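Local coordinates for protein MGS-M5 (Unidentified, PDB 4Q3N) that catalyses, as an L-lactate dehydrogenase, the NAD-dependent interconversion of L-lactate and pyruvate, at the interface of chains A and B. Residues are numbered along the deposited sequence; one frame, centred on the assembly and turned at random. Chains: chain A/B, MGS-M5.

Contact 1: the interface of chains A and B. Residues chain A 223, 227, 229-233; chain B 20, 44, 47-48.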
loop_
_atom_site.group_PDB
_atom_site.type_symbol
_atom_site.label_atom_id
_atom_site.label_comp_id
_atom_site.label_asym_id
_atom_site.label_seq_id
_atom_site.Cartn_x
_atom_site.Cartn_y
_atom_site.Cartn_z
ATOM N N ILE A 223 18.385 -17.800 -15.877
ATOM C CA ILE A 223 17.512 -16.755 -16.372
ATOM C C ILE A 223 18.099 -16.138 -17.659
ATOM O O ILE A 223 17.414 -16.014 -18.670
ATOM C CB ILE A 223 17.274 -15.695 -15.291
ATOM C CG1 ILE A 223 16.350 -16.282 -14.191
ATOM C CG2 ILE A 223 16.566 -14.428 -15.908
ATOM C CD1 ILE A 223 16.437 -15.508 -12.770
ATOM N N LYS A 227 15.932 -15.653 -21.076
ATOM C CA LYS A 227 15.413 -14.340 -21.456
ATOM C C LYS A 227 16.506 -13.256 -21.605
ATOM O O LYS A 227 16.208 -12.088 -21.420
ATOM C CB LYS A 227 14.364 -13.883 -20.420
ATOM C CG LYS A 227 14.885 -13.826 -19.014
ATOM C CD LYS A 227 13.865 -13.038 -18.066
ATOM C CE LYS A 227 14.023 -11.527 -18.238
ATOM N NZ LYS A 227 13.246 -10.724 -17.231
ATOM N N ALA A 229 18.798 -11.709 -20.041
ATOM C CA ALA A 229 19.356 -10.945 -18.947
ATOM C C ALA A 229 18.455 -11.119 -17.724
ATOM O O ALA A 229 17.285 -11.433 -17.888
ATOM C CB ALA A 229 19.465 -9.447 -19.339
ATOM N N THR A 230 18.993 -10.950 -16.530
ATOM C CA THR A 230 18.131 -10.952 -15.348
ATOM C C THR A 230 18.007 -9.515 -14.829
ATOM O O THR A 230 18.992 -8.767 -14.829
ATOM C CB THR A 230 18.697 -11.927 -14.277
ATOM O OG1 THR A 230 17.992 -11.765 -13.040
ATOM C CG2 THR A 230 20.157 -11.703 -14.044
ATOM N N TYR A 231 16.800 -9.091 -14.428
ATOM C CA TYR A 231 16.637 -7.719 -13.949
ATOM C C TYR A 231 15.420 -7.478 -13.061
ATOM O O TYR A 231 15.445 -6.551 -12.275
ATOM C CB TYR A 231 16.586 -6.709 -15.119
ATOM C CG TYR A 231 15.814 -7.150 -16.360
ATOM C CD1 TYR A 231 14.454 -6.916 -16.490
ATOM C CD2 TYR A 231 16.497 -7.779 -17.449
ATOM C CE1 TYR A 231 13.760 -7.295 -17.680
ATOM C CE2 TYR A 231 15.816 -8.219 -18.562
ATOM C CZ TYR A 231 14.459 -7.958 -18.677
ATOM O OH TYR A 231 13.831 -8.364 -19.817
ATOM N N TYR A 232 14.369 -8.291 -13.150
ATOM C CA TYR A 232 13.233 -8.034 -12.250
ATOM C C TYR A 232 13.607 -8.308 -10.787
ATOM O O TYR A 232 13.279 -7.536 -9.849
ATOM C CB TYR A 232 12.015 -8.873 -12.685
ATOM C CG TYR A 232 11.444 -8.415 -14.030
ATOM C CD1 TYR A 232 11.232 -7.067 -14.280
ATOM C CD2 TYR A 232 11.128 -9.339 -15.028
ATOM C CE1 TYR A 232 10.715 -6.635 -15.498
ATOM C CE2 TYR A 232 10.612 -8.927 -16.246
ATOM C CZ TYR A 232 10.420 -7.569 -16.474
ATOM O OH TYR A 232 9.951 -7.144 -17.698
ATOM N N GLY A 233 14.322 -9.395 -10.565
ATOM C CA GLY A 233 14.769 -9.717 -9.208
ATOM C C GLY A 233 15.613 -8.623 -8.569
ATOM O O GLY A 233 15.276 -8.120 -7.488
ATOM N N TYR B 20 5.212 -7.310 -13.905
ATOM C CA TYR B 20 6.098 -6.818 -12.853
ATOM C C TYR B 20 5.385 -5.746 -12.046
ATOM O O TYR B 20 5.581 -5.640 -10.834
ATOM C CB TYR B 20 7.344 -6.220 -13.440
ATOM C CG TYR B 20 8.503 -5.919 -12.493
ATOM C CD1 TYR B 20 9.011 -6.890 -11.603
ATOM C CD2 TYR B 20 9.167 -4.730 -12.608
ATOM C CE1 TYR B 20 10.159 -6.605 -10.846
ATOM C CE2 TYR B 20 10.314 -4.446 -11.863
ATOM C CZ TYR B 20 10.795 -5.398 -11.017
ATOM O OH TYR B 20 11.946 -5.065 -10.354
ATOM N N GLU B 44 11.116 -15.854 -17.299
ATOM C CA GLU B 44 10.442 -14.658 -16.806
ATOM C C GLU B 44 9.792 -14.968 -15.460
ATOM O O GLU B 44 9.813 -14.156 -14.555
ATOM C CB GLU B 44 9.362 -14.161 -17.801
ATOM C CG GLU B 44 9.947 -13.603 -19.125
ATOM C CD GLU B 44 10.614 -12.242 -18.937
ATOM O OE1 GLU B 44 10.773 -11.805 -17.755
ATOM O OE2 GLU B 44 11.033 -11.620 -19.952
ATOM N N ASP B 47 12.454 -14.891 -12.808
ATOM C CA ASP B 47 12.975 -13.547 -12.525
ATOM C C ASP B 47 11.954 -12.792 -11.655
ATOM O O ASP B 47 12.343 -12.056 -10.735
ATOM C CB ASP B 47 13.261 -12.787 -13.845
ATOM C CG ASP B 47 14.293 -11.663 -13.702
ATOM O OD1 ASP B 47 15.031 -11.593 -12.679
ATOM O OD2 ASP B 47 14.390 -10.843 -14.666
ATOM N N LEU B 48 10.659 -12.978 -11.943
ATOM C CA LEU B 48 9.615 -12.356 -11.085
ATOM C C LEU B 48 9.627 -12.980 -9.703
ATOM O O LEU B 48 9.584 -12.254 -8.724
ATOM C CB LEU B 48 8.229 -12.508 -11.678
ATOM C CG LEU B 48 7.876 -11.708 -12.940
ATOM C CD1 LEU B 48 6.392 -12.025 -13.302
ATOM C CD2 LEU B 48 8.053 -10.206 -12.716
HETATM O O HOH W 1 11.103 -8.983 -19.685
#

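Contact 2: the interface of chains A and B. Residues chain A 39-40, 43-44; chain B 226-227, 231.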
loop_
_atom_site.group_PDB
_atom_site.type_symbol
_atom_site.label_atom_id
_atom_site.label_comp_id
_atom_site.label_asym_id
_atom_site.label_seq_id
_atom_site.Cartn_x
_atom_site.Cartn_y
_atom_site.Cartn_z
ATOM N N ARG A 39 19.071 11.148 -24.776
ATOM C CA ARG A 39 17.787 10.917 -25.434
ATOM C C ARG A 39 17.101 9.677 -24.878
ATOM O O ARG A 39 15.874 9.649 -24.708
ATOM C CB ARG A 39 17.969 10.759 -26.949
ATOM C CG ARG A 39 18.214 12.055 -27.688
ATOM C CD ARG A 39 18.301 11.824 -29.198
ATOM N NE ARG A 39 17.031 11.381 -29.786
ATOM C CZ ARG A 39 16.743 10.127 -30.134
ATOM N NH1 ARG A 39 17.629 9.142 -29.970
ATOM N NH2 ARG A 39 15.556 9.863 -30.665
ATOM N N LYS A 40 17.894 8.638 -24.632
ATOM C CA LYS A 40 17.362 7.408 -24.070
ATOM C C LYS A 40 16.800 7.678 -22.652
ATOM O O LYS A 40 15.662 7.284 -22.324
ATOM C CB LYS A 40 18.452 6.344 -24.067
ATOM C CG LYS A 40 18.292 5.209 -23.081
ATOM C CD LYS A 40 17.546 4.035 -23.619
ATOM C CE LYS A 40 17.986 2.749 -22.911
ATOM N NZ LYS A 40 16.923 2.206 -21.995
ATOM N N GLY A 43 13.526 9.391 -22.940
ATOM C CA GLY A 43 12.467 8.455 -23.335
ATOM C C GLY A 43 12.002 7.614 -22.172
ATOM O O GLY A 43 10.795 7.353 -22.016
ATOM N N GLU A 44 12.941 7.193 -21.330
ATOM C CA GLU A 44 12.593 6.365 -20.180
ATOM C C GLU A 44 11.787 7.199 -19.189
ATOM O O GLU A 44 10.835 6.722 -18.600
ATOM C CB GLU A 44 13.855 5.802 -19.478
ATOM C CG GLU A 44 14.624 4.757 -20.329
ATOM C CD GLU A 44 13.890 3.420 -20.409
ATOM O OE1 GLU A 44 12.708 3.351 -19.948
ATOM O OE2 GLU A 44 14.456 2.444 -20.974
ATOM N N ARG B 226 13.405 6.830 -28.908
ATOM C CA ARG B 226 14.451 7.065 -27.898
ATOM C C ARG B 226 14.905 5.802 -27.151
ATOM O O ARG B 226 16.068 5.682 -26.739
ATOM C CB ARG B 226 13.938 8.064 -26.852
ATOM C CG ARG B 226 13.966 9.469 -27.326
ATOM C CD ARG B 226 13.015 10.285 -26.430
ATOM N NE ARG B 226 12.817 11.612 -27.018
ATOM C CZ ARG B 226 13.578 12.653 -26.769
ATOM N NH1 ARG B 226 14.623 12.531 -25.960
ATOM N NH2 ARG B 226 13.298 13.819 -27.343
ATOM N N LYS B 227 13.955 4.893 -26.914
ATOM C CA LYS B 227 14.268 3.655 -26.203
ATOM C C LYS B 227 13.684 2.387 -26.870
ATOM O O LYS B 227 13.434 1.416 -26.175
ATOM C CB LYS B 227 13.766 3.755 -24.747
ATOM C CG LYS B 227 12.297 4.040 -24.631
ATOM C CD LYS B 227 11.793 3.801 -23.132
ATOM C CE LYS B 227 11.576 2.311 -22.865
ATOM N NZ LYS B 227 10.905 2.029 -21.548
ATOM N N TYR B 231 6.524 0.694 -23.023
ATOM C CA TYR B 231 5.917 -0.401 -22.266
ATOM C C TYR B 231 5.662 -0.112 -20.790
ATOM O O TYR B 231 4.790 -0.734 -20.216
ATOM C CB TYR B 231 6.758 -1.696 -22.364
ATOM C CG TYR B 231 8.274 -1.523 -22.318
ATOM C CD1 TYR B 231 8.968 -1.516 -21.118
ATOM C CD2 TYR B 231 9.024 -1.410 -23.531
ATOM C CE1 TYR B 231 10.392 -1.400 -21.100
ATOM C CE2 TYR B 231 10.388 -1.214 -23.513
ATOM C CZ TYR B 231 11.062 -1.230 -22.301
ATOM O OH TYR B 231 12.417 -1.086 -22.330
HETATM O O HOH W 2 13.679 0.061 -20.108
#

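Contact 1: the interface of chains A and B
The start of helix A 232-246 in the C-terminal domain is capped across the interface by B:Asp47, from helix B 38-49 of the NAD-binding domain. With CG anti to its backbone N (chi1 -157°), B:Asp47 sends its carboxylate into the A:Thr230 to A:Gly233 turn, and both oxygens are shared. OD2 takes the A:Tyr231 N-H on its syn lone pair at 3.0 Å, almost straight (174° at H), and the ammonium NZ of A:Lys227 on its anti lone pair at 2.8 Å. A third donor, A:Tyr232 N, reaches OD2 at 3.0 Å from above the carboxylate plane. OD1 is gripped from opposite faces, by the A:Thr230 hydroxyl OG1 at 3.0 Å and by A:Gly233 N at 3.1 Å, which should resist rotation of the group. The helix start and the lysine would both tend to stabilise the negative charge. An alanine here would probably leave the A:Tyr231, A:Tyr232 and A:Gly233 N-H groups without their acceptor and A:Lys227 short of one counter-charge.

Beside the cap, B:Tyr20 turns a ring face to A:Tyr232, whose CD1 stands 3.3 Å above the plane of the B:Tyr20 ring, over its centre; the two side chains cross obliquely. The phenol OH of B:Tyr20 then donates to A:Tyr232 O at 2.9 Å, in the carbonyl plane at a C=O...donor angle of 121°. One water joins the OH groups of A:Tyr231 and A:Tyr232 to B:Glu44 OE2, 2.7 Å from the water oxygen.

Contact 2: the interface of chains A and B
Helix B 206-227 ends against the first turns of helix A 38-49, and its last residue, B:Lys227, already leaves helical geometry (phi -134°) as the B:Arg226 carbonyl O comes to 3.4 Å from A:Lys40 CA. In this lactate/malate dehydrogenase fold the contact sets the C-terminal domain of chain B against the NAD-binding Rossmann domain of chain A.

A salt bridge of 2.7 Å joins B:Lys227 NZ and A:Glu44 OE1, with the ammonium tilted above the carboxylate plane. The two side chains cross at about a right angle, and the lysine methylenes touch the acid, with B:Lys227 CD 3.5 Å from A:Glu44 CD. A bend at chi3 (-80°) turns the end of the lysine, and NZ sits 3.3 Å above the ring plane of its own B:Tyr231, offset toward the rim. From within chain A, A:Lys40 NZ meets the other carboxylate oxygen, A:Glu44 OE2, at 2.7 Å on the anti lone pair. The acid is thus held between lysines of both chains, and would be expected to offset the repulsion between them. Farther back, A:Lys40 CD touches B:Lys227 CB, the two chains crossing at about a right angle.

B:Arg226 runs extended from CG to NE over the helix backbone. Its CD lies 3.6 Å from A:Gly43 CA, where no side chain of chain A intervenes. At the tip NH1 points at A:Arg39 O, which lies in the guanidinium plane, but at 3.4 Å the hydrogen bond is weak. A:Arg39 bends back at chi3 and lays one guanidinium face over B:Arg226 CG, which stands 3.7 Å from that plane near its rim. The two guanidinium planes are 28° apart, and the side chains cross at about a right angle.

Contact 1 and contact 2 have C-alpha centres about 20 Å apart and draw on the same elements with the chains exchanged: helix 38-49 comes from chain B in contact 1 and from chain A in contact 2, facing the end of helix 206-227 of the other subunit. Residues 44, 227 and 231 occur in both, as two-fold mates. Every contact is therefore made twice, and each subunit both offers helix 38-49 and receives that of its partner. Joining each Rossmann domain to the partner's C-terminal domain suggests a genuine dimer unit within the deposited tetramer, although the structure alone does not prove it.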